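Hypothetical protein PA2201 (Pseudomonas aeruginosa, PDB 2FEF) is of unknown function but probably acts as an immunity protein against a PoNe-type DNase toxin. Local coordinates at residues L8-A13 / H56-P61; W253-M258 / S277-G282; P137-R142 / E171-D176; S217-L222 / Y267-G272. All blocks are in the same frame, centred on the assembly; numbering follows the deposited sequence.

Contact 1 of 4, residues L8-A13 / H56-P61. With EDO (1,2-ethanediol), chain D.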
# COMPACT_ATOMS: atom_id res chain seq x y z
N LEU B 8 4.20 24.88 4.84
CA LEU B 8 3.30 23.72 4.86
C LEU B 8 2.73 23.57 6.25
O LEU B 8 3.48 23.57 7.23
CB LEU B 8 4.02 22.43 4.46
CG LEU B 8 4.69 22.45 3.07
CD1 LEU B 8 5.46 21.18 2.92
CD2 LEU B 8 3.66 22.58 1.96
N ASP B 9 1.42 23.47 6.32
CA ASP B 9 0.73 23.47 7.61
C ASP B 9 0.49 22.12 8.26
O ASP B 9 0.25 22.06 9.48
CB ASP B 9 -0.57 24.27 7.52
CG ASP B 9 -0.30 25.77 7.37
OD1 ASP B 9 0.79 26.21 7.76
OD2 ASP B 9 -1.15 26.50 6.83
N ASN B 10 0.54 21.03 7.49
CA ASN B 10 0.18 19.74 8.09
C ASN B 10 1.20 19.30 9.15
O ASN B 10 2.37 19.67 9.06
CB ASN B 10 0.08 18.66 7.01
CG ASN B 10 1.42 17.99 6.74
OD1 ASN B 10 1.80 17.02 7.39
ND2 ASN B 10 2.12 18.48 5.76
N ARG B 11 0.73 18.53 10.14
CA ARG B 11 1.62 17.87 11.09
C ARG B 11 1.22 16.40 11.15
O ARG B 11 0.84 15.84 12.21
CB ARG B 11 1.55 18.55 12.47
CG ARG B 11 2.05 20.03 12.50
CD ARG B 11 3.53 20.20 12.03
NE ARG B 11 3.97 21.62 12.07
CZ ARG B 11 4.02 22.44 11.01
NH1 ARG B 11 3.69 21.99 9.78
NH2 ARG B 11 4.41 23.70 11.18
N LEU B 12 1.29 15.75 9.99
CA LEU B 12 0.74 14.42 9.84
C LEU B 12 1.50 13.39 10.67
O LEU B 12 0.88 12.48 11.25
CB LEU B 12 0.73 14.00 8.34
CG LEU B 12 0.28 12.56 7.97
CD1 LEU B 12 -1.14 12.18 8.43
CD2 LEU B 12 0.49 12.33 6.46
N ALA B 13 2.83 13.48 10.69
CA ALA B 13 3.62 12.44 11.39
C ALA B 13 3.28 12.43 12.89
O ALA B 13 3.20 11.35 13.48
CB ALA B 13 5.11 12.60 11.17
N HIS B 56 9.93 9.89 0.55
CA HIS B 56 10.81 11.01 0.25
C HIS B 56 10.01 12.24 -0.16
O HIS B 56 10.32 13.34 0.26
CB HIS B 56 11.79 10.65 -0.86
CG HIS B 56 12.82 11.71 -1.10
ND1 HIS B 56 12.68 12.69 -2.06
CD2 HIS B 56 13.97 11.99 -0.44
CE1 HIS B 56 13.71 13.50 -2.02
NE2 HIS B 56 14.52 13.10 -1.05
N GLY B 57 8.94 12.05 -0.93
CA GLY B 57 8.16 13.21 -1.42
C GLY B 57 7.40 13.94 -0.33
O GLY B 57 7.15 15.13 -0.44
N TYR B 58 7.05 13.25 0.75
CA TYR B 58 6.53 13.95 1.93
C TYR B 58 7.66 14.64 2.74
O TYR B 58 7.55 15.79 3.15
CB TYR B 58 5.77 12.99 2.83
CG TYR B 58 5.25 13.64 4.09
CD1 TYR B 58 4.15 14.48 4.05
CD2 TYR B 58 5.91 13.46 5.30
CE1 TYR B 58 3.67 15.09 5.22
CE2 TYR B 58 5.45 14.08 6.48
CZ TYR B 58 4.33 14.89 6.41
OH TYR B 58 3.90 15.49 7.56
N ARG B 59 8.73 13.92 3.00
CA ARG B 59 9.76 14.40 3.91
C ARG B 59 10.67 15.47 3.30
O ARG B 59 11.28 16.26 4.02
CB ARG B 59 10.62 13.23 4.36
CG ARG B 59 9.91 12.28 5.36
CD ARG B 59 11.01 11.53 6.11
NE ARG B 59 11.03 10.13 5.75
CZ ARG B 59 11.99 9.25 6.05
NH1 ARG B 59 13.10 9.59 6.70
NH2 ARG B 59 11.82 7.99 5.67
N GLN B 60 10.79 15.46 1.98
CA GLN B 60 11.59 16.44 1.26
C GLN B 60 10.80 16.90 0.05
O GLN B 60 11.18 16.56 -1.07
CB GLN B 60 12.91 15.82 0.78
CG GLN B 60 13.74 15.18 1.87
CD GLN B 60 14.53 16.19 2.66
OE1 GLN B 60 14.73 17.33 2.22
NE2 GLN B 60 15.01 15.77 3.84
N PRO B 61 9.72 17.66 0.26
CA PRO B 61 8.84 17.98 -0.86
C PRO B 61 9.41 19.03 -1.80
O PRO B 61 8.82 19.30 -2.83
CB PRO B 61 7.58 18.51 -0.17
CG PRO B 61 8.03 19.00 1.12
CD PRO B 61 9.26 18.27 1.52
C1 EDO D . 6.06 17.77 5.20
O1 EDO D . 4.99 18.40 5.92
C2 EDO D . 7.17 17.30 6.14
O2 EDO D . 7.44 18.33 7.11
O HOH W 1 5.15 15.93 9.81
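Asn10 OD1 is gripped twice, by the phenol of Tyr58 from across the contact and by the backbone N of Leu12 from its own segment. The second of these bonds makes an Asx turn, which leads the chain into helix 12-20. Tyr58 OH donates to Asn10 OD1 at 2.6 Å, and Leu12 N reaches the same oxygen at 2.9 Å; both donors lie in the amide plane, each on a lone pair. Amide and phenol meet tip to tip, their planes 51° apart. A chi1 of 87° sets Asn10 CG between its backbone N and carbonyl carbon, while Tyr58 CG, anti to its own N (chi1 178°), starts the ring outward, and its hydroxyl end meets Asn10. A water donates to Tyr58 OH at 2.6 Å. The same water also takes a weak bond from Ala13 N. Leu12 CB sits 3.6 Å from Tyr58 OH and comes at the ring obliquely. A 1,2-ethanediol, probably from the crystallisation liquor, lies over one face of the ring with its C1 toward the rim, and Asn10 ND2 donates to its O1 at 2.9 Å. Trp76 of helix 66-93 touches Leu8, Asn10, Tyr58 and Pro61, so the contact packs the N-terminal segment and the short helix 56-59 on that helix. From the same short helix, His56 stacks on Trp74 of the second subunit, and Arg59 forms a salt bridge with Glu81 of that subunit. At the Leu8 end the contact is apolar: Leu8 and Pro61 run antiparallel alongside one another, CD1 against CG at 3.8 Å.

Contact 2 of 4, residues W253-M258 / S277-G282; sequences WGWWAM and SPHYLG
His279, Trp255 and Leu281 bury much of the surface where two loops meet, each carrying a beta turn: type II' from Trp253 to Trp256 and type I from Ser277 to Tyr280. His279 lies over one face of the Trp255 indole, its CE1 above the centre and 3.2 Å from Trp255 CE2. The two side chains cross at about a right angle and the ring planes stand 33° apart, an oblique pair. The imidazole is fixed in rotation by ND1, which donates to Trp255 O at 2.8 Å, with that oxygen close to the ring plane. Trp255 returns a bond, NE1 to Pro278 O at 3.0 Å, from above the carbonyl plane. A backbone bond, Ala257 N to His279 O, also joins the loops. Phe234 of helix 223-234 meets both the Trp255 and the His279 rings.

Trp256 is held between neighbours, Trp255 CD1 over one face and Leu281 CD2 over the opposite one. The Leu281 CD2 methyl makes a CH-pi contact 3.9 Å from the centroid of the Trp256 six-membered ring, 25° off its normal. The indole N-H of Trp256 is taken by Asp92 of helix 66-93, so this C-terminal loop pair is tied to that helix. At the edge of the same indole, Trp256 CE3 comes to 3.4 Å from His279 O.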
# COMPACT_ATOMS: atom_id res chain seq x y z
N TRP B 253 -18.05 11.46 1.71
CA TRP B 253 -19.41 11.95 2.05
C TRP B 253 -20.28 10.80 2.56
O TRP B 253 -20.87 10.87 3.67
CB TRP B 253 -19.93 12.63 0.76
CG TRP B 253 -21.37 13.06 0.69
CD1 TRP B 253 -22.19 13.40 1.72
CD2 TRP B 253 -22.12 13.18 -0.50
NE1 TRP B 253 -23.44 13.76 1.23
CE2 TRP B 253 -23.42 13.62 -0.14
CE3 TRP B 253 -21.84 12.94 -1.86
CZ2 TRP B 253 -24.43 13.84 -1.08
CZ3 TRP B 253 -22.86 13.16 -2.79
CH2 TRP B 253 -24.11 13.62 -2.39
N GLY B 254 -20.33 9.73 1.76
CA GLY B 254 -20.97 8.47 2.15
C GLY B 254 -22.44 8.61 2.53
O GLY B 254 -23.26 9.18 1.79
N TRP B 255 -22.76 8.11 3.72
CA TRP B 255 -24.12 8.03 4.26
C TRP B 255 -24.69 9.39 4.70
O TRP B 255 -25.89 9.55 4.84
CB TRP B 255 -24.01 7.12 5.48
CG TRP B 255 -25.24 6.78 6.26
CD1 TRP B 255 -25.66 7.34 7.43
CD2 TRP B 255 -26.16 5.74 5.95
NE1 TRP B 255 -26.79 6.72 7.87
CE2 TRP B 255 -27.12 5.72 6.98
CE3 TRP B 255 -26.26 4.82 4.91
CZ2 TRP B 255 -28.18 4.82 6.99
CZ3 TRP B 255 -27.31 3.91 4.92
CH2 TRP B 255 -28.26 3.92 5.95
N TRP B 256 -23.81 10.36 4.95
CA TRP B 256 -24.16 11.50 5.80
C TRP B 256 -24.68 12.72 5.07
O TRP B 256 -24.04 13.23 4.17
CB TRP B 256 -22.95 11.88 6.67
CG TRP B 256 -22.56 10.68 7.48
CD1 TRP B 256 -21.45 9.90 7.32
CD2 TRP B 256 -23.32 10.10 8.53
NE1 TRP B 256 -21.49 8.85 8.21
CE2 TRP B 256 -22.62 8.96 8.98
CE3 TRP B 256 -24.55 10.43 9.13
CZ2 TRP B 256 -23.09 8.14 10.00
CZ3 TRP B 256 -25.03 9.61 10.15
CH2 TRP B 256 -24.30 8.49 10.58
N ALA B 257 -25.83 13.22 5.52
CA ALA B 257 -26.33 14.51 5.07
C ALA B 257 -25.55 15.62 5.76
O ALA B 257 -26.10 16.34 6.59
CB ALA B 257 -27.85 14.64 5.40
N MSE B 258 -24.30 15.78 5.36
CA MSE B 258 -23.37 16.77 5.94
C MSE B 258 -23.82 18.17 5.63
O MSE B 258 -23.61 19.06 6.45
CB MSE B 258 -22.01 16.61 5.22
CG MSE B 258 -21.39 15.37 5.61
SE MSE B 258 -19.63 15.31 4.71
CE MSE B 258 -19.18 13.64 5.54
N SER B 277 -33.90 11.60 11.21
CA SER B 277 -33.19 11.01 10.04
C SER B 277 -31.90 10.32 10.47
O SER B 277 -31.07 10.94 11.14
CB SER B 277 -32.86 12.06 8.98
OG SER B 277 -31.99 11.43 8.02
N PRO B 278 -31.73 9.05 10.09
CA PRO B 278 -30.50 8.30 10.37
C PRO B 278 -29.27 8.85 9.64
O PRO B 278 -28.14 8.41 9.90
CB PRO B 278 -30.82 6.88 9.90
CG PRO B 278 -32.01 7.01 9.02
CD PRO B 278 -32.76 8.22 9.43
N HIS B 279 -29.51 9.84 8.77
CA HIS B 279 -28.45 10.47 7.97
C HIS B 279 -28.03 11.84 8.51
O HIS B 279 -27.09 12.44 8.00
CB HIS B 279 -28.89 10.56 6.51
CG HIS B 279 -29.31 9.24 5.92
ND1 HIS B 279 -28.42 8.36 5.32
CD2 HIS B 279 -30.51 8.62 5.90
CE1 HIS B 279 -29.08 7.28 4.94
NE2 HIS B 279 -30.34 7.42 5.27
N TYR B 280 -28.73 12.35 9.53
CA TYR B 280 -28.47 13.68 10.07
C TYR B 280 -27.47 13.58 11.23
O TYR B 280 -27.59 12.71 12.11
CB TYR B 280 -29.82 14.28 10.61
CG TYR B 280 -29.73 15.73 11.04
CD1 TYR B 280 -29.66 16.75 10.09
CD2 TYR B 280 -29.74 16.08 12.40
CE1 TYR B 280 -29.57 18.08 10.49
CE2 TYR B 280 -29.66 17.40 12.80
CZ TYR B 280 -29.59 18.41 11.83
OH TYR B 280 -29.51 19.73 12.24
N LEU B 281 -26.55 14.51 11.31
CA LEU B 281 -25.51 14.45 12.35
C LEU B 281 -25.83 15.37 13.52
O LEU B 281 -25.06 16.30 13.83
CB LEU B 281 -24.14 14.79 11.72
CG LEU B 281 -23.67 13.71 10.74
CD1 LEU B 281 -22.64 14.31 9.74
CD2 LEU B 281 -23.09 12.54 11.52
N GLY B 282 -26.95 15.10 14.19
CA GLY B 282 -27.39 15.91 15.34
C GLY B 282 -26.34 16.09 16.42
O GLY B 282 -26.22 17.18 16.96

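Contact 3 of 4, residues P137-R142 / E171-D176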
# COMPACT_ATOMS: atom_id res chain seq x y z
N PRO B 137 -8.17 23.44 -10.62
CA PRO B 137 -7.80 23.59 -9.22
C PRO B 137 -7.45 22.25 -8.59
O PRO B 137 -7.86 21.19 -9.11
CB PRO B 137 -9.08 24.12 -8.56
CG PRO B 137 -9.98 24.58 -9.67
CD PRO B 137 -9.53 23.92 -10.93
N ALA B 138 -6.74 22.29 -7.46
CA ALA B 138 -6.41 21.08 -6.68
C ALA B 138 -7.66 20.24 -6.42
O ALA B 138 -7.62 18.99 -6.47
CB ALA B 138 -5.76 21.46 -5.37
N LEU B 139 -8.76 20.92 -6.17
CA LEU B 139 -10.05 20.25 -6.02
C LEU B 139 -11.04 20.94 -6.95
O LEU B 139 -11.35 22.12 -6.79
CB LEU B 139 -10.51 20.27 -4.56
CG LEU B 139 -11.53 19.27 -4.02
CD1 LEU B 139 -11.28 17.82 -4.48
CD2 LEU B 139 -11.56 19.37 -2.49
N ALA B 140 -11.53 20.20 -7.94
CA ALA B 140 -12.39 20.76 -8.99
C ALA B 140 -13.82 20.34 -8.72
O ALA B 140 -14.20 19.22 -9.07
CB ALA B 140 -11.95 20.25 -10.34
N PRO B 141 -14.61 21.23 -8.08
CA PRO B 141 -15.93 20.84 -7.60
C PRO B 141 -16.93 20.60 -8.72
O PRO B 141 -17.91 19.92 -8.52
CB PRO B 141 -16.36 22.06 -6.78
CG PRO B 141 -15.10 22.68 -6.36
CD PRO B 141 -14.30 22.61 -7.67
N ARG B 142 -16.66 21.10 -9.93
CA ARG B 142 -17.58 20.84 -11.06
C ARG B 142 -17.57 19.38 -11.50
O ARG B 142 -18.51 18.90 -12.17
CB ARG B 142 -17.26 21.77 -12.25
CG ARG B 142 -17.79 23.18 -12.04
CD ARG B 142 -17.22 24.15 -13.11
NE ARG B 142 -17.45 25.54 -12.71
CZ ARG B 142 -18.57 26.21 -12.95
NH1 ARG B 142 -19.56 25.64 -13.62
NH2 ARG B 142 -18.70 27.46 -12.52
N GLU B 171 -7.38 28.63 -2.07
CA GLU B 171 -6.20 27.92 -2.55
C GLU B 171 -6.53 26.55 -3.14
O GLU B 171 -5.93 26.13 -4.15
CB GLU B 171 -5.16 27.77 -1.44
CG GLU B 171 -4.75 29.10 -0.77
CD GLU B 171 -3.44 29.02 0.06
OE1 GLU B 171 -3.37 29.64 1.16
OE2 GLU B 171 -2.46 28.36 -0.38
N VAL B 172 -7.47 25.85 -2.51
CA VAL B 172 -7.81 24.49 -2.94
C VAL B 172 -8.88 24.52 -4.04
O VAL B 172 -8.78 23.76 -5.03
CB VAL B 172 -8.26 23.56 -1.76
CG1 VAL B 172 -8.43 22.11 -2.23
CG2 VAL B 172 -7.25 23.60 -0.61
N LEU B 173 -9.92 25.35 -3.87
CA LEU B 173 -11.03 25.38 -4.83
C LEU B 173 -10.88 26.48 -5.87
O LEU B 173 -11.61 26.48 -6.86
CB LEU B 173 -12.40 25.51 -4.13
CG LEU B 173 -12.70 24.61 -2.93
CD1 LEU B 173 -14.17 24.83 -2.45
CD2 LEU B 173 -12.46 23.16 -3.22
N GLN B 174 -9.97 27.44 -5.61
CA GLN B 174 -9.78 28.63 -6.45
C GLN B 174 -11.11 29.34 -6.69
O GLN B 174 -11.42 29.78 -7.80
CB GLN B 174 -9.07 28.29 -7.78
CG GLN B 174 -7.71 27.63 -7.59
CD GLN B 174 -6.96 27.42 -8.90
OE1 GLN B 174 -7.42 27.78 -9.98
NE2 GLN B 174 -5.79 26.81 -8.80
N PHE B 175 -11.91 29.43 -5.61
CA PHE B 175 -13.21 30.09 -5.63
C PHE B 175 -14.21 29.55 -6.65
O PHE B 175 -15.18 30.21 -6.97
CB PHE B 175 -13.07 31.63 -5.73
CG PHE B 175 -12.77 32.29 -4.42
CD1 PHE B 175 -13.79 32.58 -3.51
CD2 PHE B 175 -11.48 32.66 -4.10
CE1 PHE B 175 -13.50 33.21 -2.30
CE2 PHE B 175 -11.18 33.29 -2.89
CZ PHE B 175 -12.18 33.55 -1.99
N ASP B 176 -13.98 28.33 -7.13
CA ASP B 176 -14.92 27.71 -8.08
C ASP B 176 -15.99 26.95 -7.27
O ASP B 176 -16.01 25.73 -7.22
CB ASP B 176 -14.16 26.78 -9.05
CG ASP B 176 -15.00 26.33 -10.27
OD1 ASP B 176 -16.09 26.88 -10.53
OD2 ASP B 176 -14.55 25.40 -10.97
O HOH W 2 -5.69 24.71 -6.51
O HOH W 3 -14.45 22.51 -11.00
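Leu139 N donates to Val172 O at 3.1 Å, the one direct backbone bond between the loop 137-142 and the end of helix 165-172. There the chain turns out of the helix through a type I' beta turn from Leu173 to Asp176, closed by Asp176 N on Leu173 O. The neighbouring donor, Ala138 N, is poorly angled for Val172 O and is served by a water at 2.8 Å. That water also donates to Glu171 O and accepts from Gln174 NE2, so a single molecule satisfies donors of both segments and a carbonyl at the helix end. Gln174, extended beyond CG, lies obliquely against the ring of Pro137.

At the other end Arg142 and Asp176 form a salt bridge, NE to OD1 at 2.9 Å. The arginine is extended from CG to NE and crosses the aspartate at about a right angle, yet guanidinium and carboxylate are nearly coplanar, 26° apart, and OD1 uses its syn lone pair. NH2 adds a weak bond to the same oxygen, and NH1 has its own salt bridge with Glu197. Asp176 OD2 accepts from a second water, which accepts from Arg142 N at 2.8 Å, so both carboxylate oxygens have partners and the aspartate is linked to Arg142 twice.

Between these polar ends, Leu139 CB touches Leu173 CD2 at 3.7 Å and Val172 CG1 at 3.6 Å. Asp176 O, buried by the contact, has no polar partner in the model; Pro141 CG presses on it at 3.3 Å.

Contact 4 of 4, residues S217-L222 / Y267-G272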
# COMPACT_ATOMS: atom_id res chain seq x y z
N SER B 217 -36.22 29.79 9.31
CA SER B 217 -36.88 29.77 10.61
C SER B 217 -37.50 28.40 10.84
O SER B 217 -38.08 28.13 11.91
CB SER B 217 -37.99 30.82 10.64
OG SER B 217 -38.98 30.53 9.65
N ASP B 218 -37.43 27.56 9.81
CA ASP B 218 -38.01 26.24 9.86
C ASP B 218 -37.08 25.23 9.21
O ASP B 218 -36.72 25.34 8.03
CB ASP B 218 -39.41 26.20 9.21
CG ASP B 218 -40.31 25.16 9.84
OD1 ASP B 218 -39.78 24.13 10.36
OD2 ASP B 218 -41.55 25.35 9.83
N ALA B 219 -36.68 24.25 10.01
CA ALA B 219 -35.88 23.13 9.53
C ALA B 219 -36.76 22.22 8.64
O ALA B 219 -36.23 21.46 7.85
CB ALA B 219 -35.35 22.36 10.71
N GLN B 220 -38.09 22.34 8.77
CA GLN B 220 -39.03 21.52 7.98
C GLN B 220 -38.78 21.62 6.46
O GLN B 220 -39.10 20.70 5.70
CB GLN B 220 -40.49 21.88 8.31
CG GLN B 220 -41.52 21.11 7.47
CD GLN B 220 -41.45 19.59 7.66
OE1 GLN B 220 -41.17 19.09 8.76
NE2 GLN B 220 -41.71 18.84 6.58
N ALA B 221 -38.19 22.73 6.04
CA ALA B 221 -37.85 22.99 4.67
C ALA B 221 -36.88 21.94 4.10
O ALA B 221 -36.83 21.74 2.88
CB ALA B 221 -37.23 24.41 4.54
N LEU B 222 -36.15 21.24 4.98
CA LEU B 222 -35.15 20.26 4.57
C LEU B 222 -35.55 18.82 4.88
O LEU B 222 -34.83 17.88 4.51
CB LEU B 222 -33.79 20.59 5.19
CG LEU B 222 -33.15 21.85 4.59
CD1 LEU B 222 -31.86 22.27 5.33
CD2 LEU B 222 -32.86 21.72 3.07
N TYR B 267 -27.66 28.19 10.46
CA TYR B 267 -28.95 28.87 10.64
C TYR B 267 -29.47 28.91 12.06
O TYR B 267 -30.27 29.77 12.38
CB TYR B 267 -30.03 28.27 9.74
CG TYR B 267 -29.99 28.75 8.33
CD1 TYR B 267 -29.07 28.25 7.43
CD2 TYR B 267 -30.87 29.73 7.88
CE1 TYR B 267 -29.03 28.68 6.12
CE2 TYR B 267 -30.84 30.18 6.56
CZ TYR B 267 -29.93 29.64 5.69
OH TYR B 267 -29.88 30.08 4.37
N GLY B 268 -29.03 28.00 12.91
CA GLY B 268 -29.38 28.08 14.34
C GLY B 268 -30.79 27.66 14.71
O GLY B 268 -31.23 27.82 15.85
N TRP B 269 -31.49 27.09 13.74
CA TRP B 269 -32.88 26.73 13.94
C TRP B 269 -33.08 25.48 14.82
O TRP B 269 -32.13 24.75 15.09
CB TRP B 269 -33.55 26.52 12.58
CG TRP B 269 -32.90 25.46 11.72
CD1 TRP B 269 -32.22 24.33 12.13
CD2 TRP B 269 -32.93 25.42 10.31
NE1 TRP B 269 -31.84 23.60 11.04
CE2 TRP B 269 -32.24 24.25 9.91
CE3 TRP B 269 -33.45 26.28 9.33
CZ2 TRP B 269 -32.07 23.92 8.58
CZ3 TRP B 269 -33.29 25.95 8.02
CH2 TRP B 269 -32.60 24.77 7.65
N ASP B 270 -34.33 25.28 15.26
CA ASP B 270 -34.72 24.07 15.97
C ASP B 270 -34.80 22.92 14.97
O ASP B 270 -35.71 22.88 14.15
CB ASP B 270 -36.07 24.28 16.68
CG ASP B 270 -36.48 23.09 17.54
OD1 ASP B 270 -35.88 22.01 17.44
OD2 ASP B 270 -37.44 23.24 18.31
N ASP B 271 -33.82 22.03 15.03
CA ASP B 271 -33.64 21.00 14.01
C ASP B 271 -34.30 19.69 14.41
O ASP B 271 -34.01 18.66 13.84
CB ASP B 271 -32.15 20.79 13.69
CG ASP B 271 -31.37 20.23 14.87
OD1 ASP B 271 -32.00 19.99 15.95
OD2 ASP B 271 -30.17 19.98 14.70
N GLY B 272 -35.20 19.74 15.40
CA GLY B 272 -35.78 18.51 15.92
C GLY B 272 -36.38 17.59 14.86
O GLY B 272 -36.18 16.37 14.91
O HOH W 4 -37.13 24.76 12.89
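Ala219 and Trp269 make the main apolar contact, where the loop before helix 223-234 meets the one that leads from helix 258-267 to helix 272-275, and each loop carries an Asx turn. The methyl of Ala219 sits over the five-membered ring of the Trp269 indole as a CH-pi contact, CB 3.7 Å from the centroid and only 10° off the normal. Ala219 CA lies over the centre of the same face, while Tyr267 CB covers the opposite face near the rim. Trp269 CG, set between its backbone N and carbonyl carbon (chi1 58°), is 4.1 Å from Ala219 CB. Leu222 works at the edge instead: its side chain crosses the indole at about a right angle, and CD1 lies in the ring plane, 3.5 Å from Trp269 CH2. Phe210 of helix 208-213 touches both of these side chains.

No direct hydrogen bond joins the segments. A water does so, accepting from Ala219 N at 3.0 Å and donating to Asp270 O at 2.7 Å. Beyond the two segments, Trp269 O accepts from Arg289, and Asp271 forms a salt bridge with Arg275 through OD1, while OD2 is hydrogen-bonded to Tyr280 OH.

Other polar bonds lie within each loop. In the first Asx turn Gln220 N meets Asp218 OD1 at 2.9 Å from above the carboxylate plane; in the second, Gly272 N approaches Asp270 OD1 on the anti side, 33° out of the carboxylate plane, at 3.1 Å.

Contacts 2 and 4 belong together: their segments alternate along the chain, both lie in the part related to the C-terminal region of PoNe immunity proteins, and their centres are 15 Å apart. They touch through Tyr280 OH and Asp271 OD2, 2.6 Å apart, probably a hydrogen bond. Contact 1 lies in the N-terminal part, on the opposite side of the chain's centre from both, 32 Å from contact 2 and 42 Å from contact 4, centre to centre. Contact 3 comes closest to contact 1, with nearest atoms about 7 Å apart, against about 10 Å to contact 2. Helix 66-93 serves both contacts 1 and 2. The ethanediol at contact 1 by itself identifies no active site.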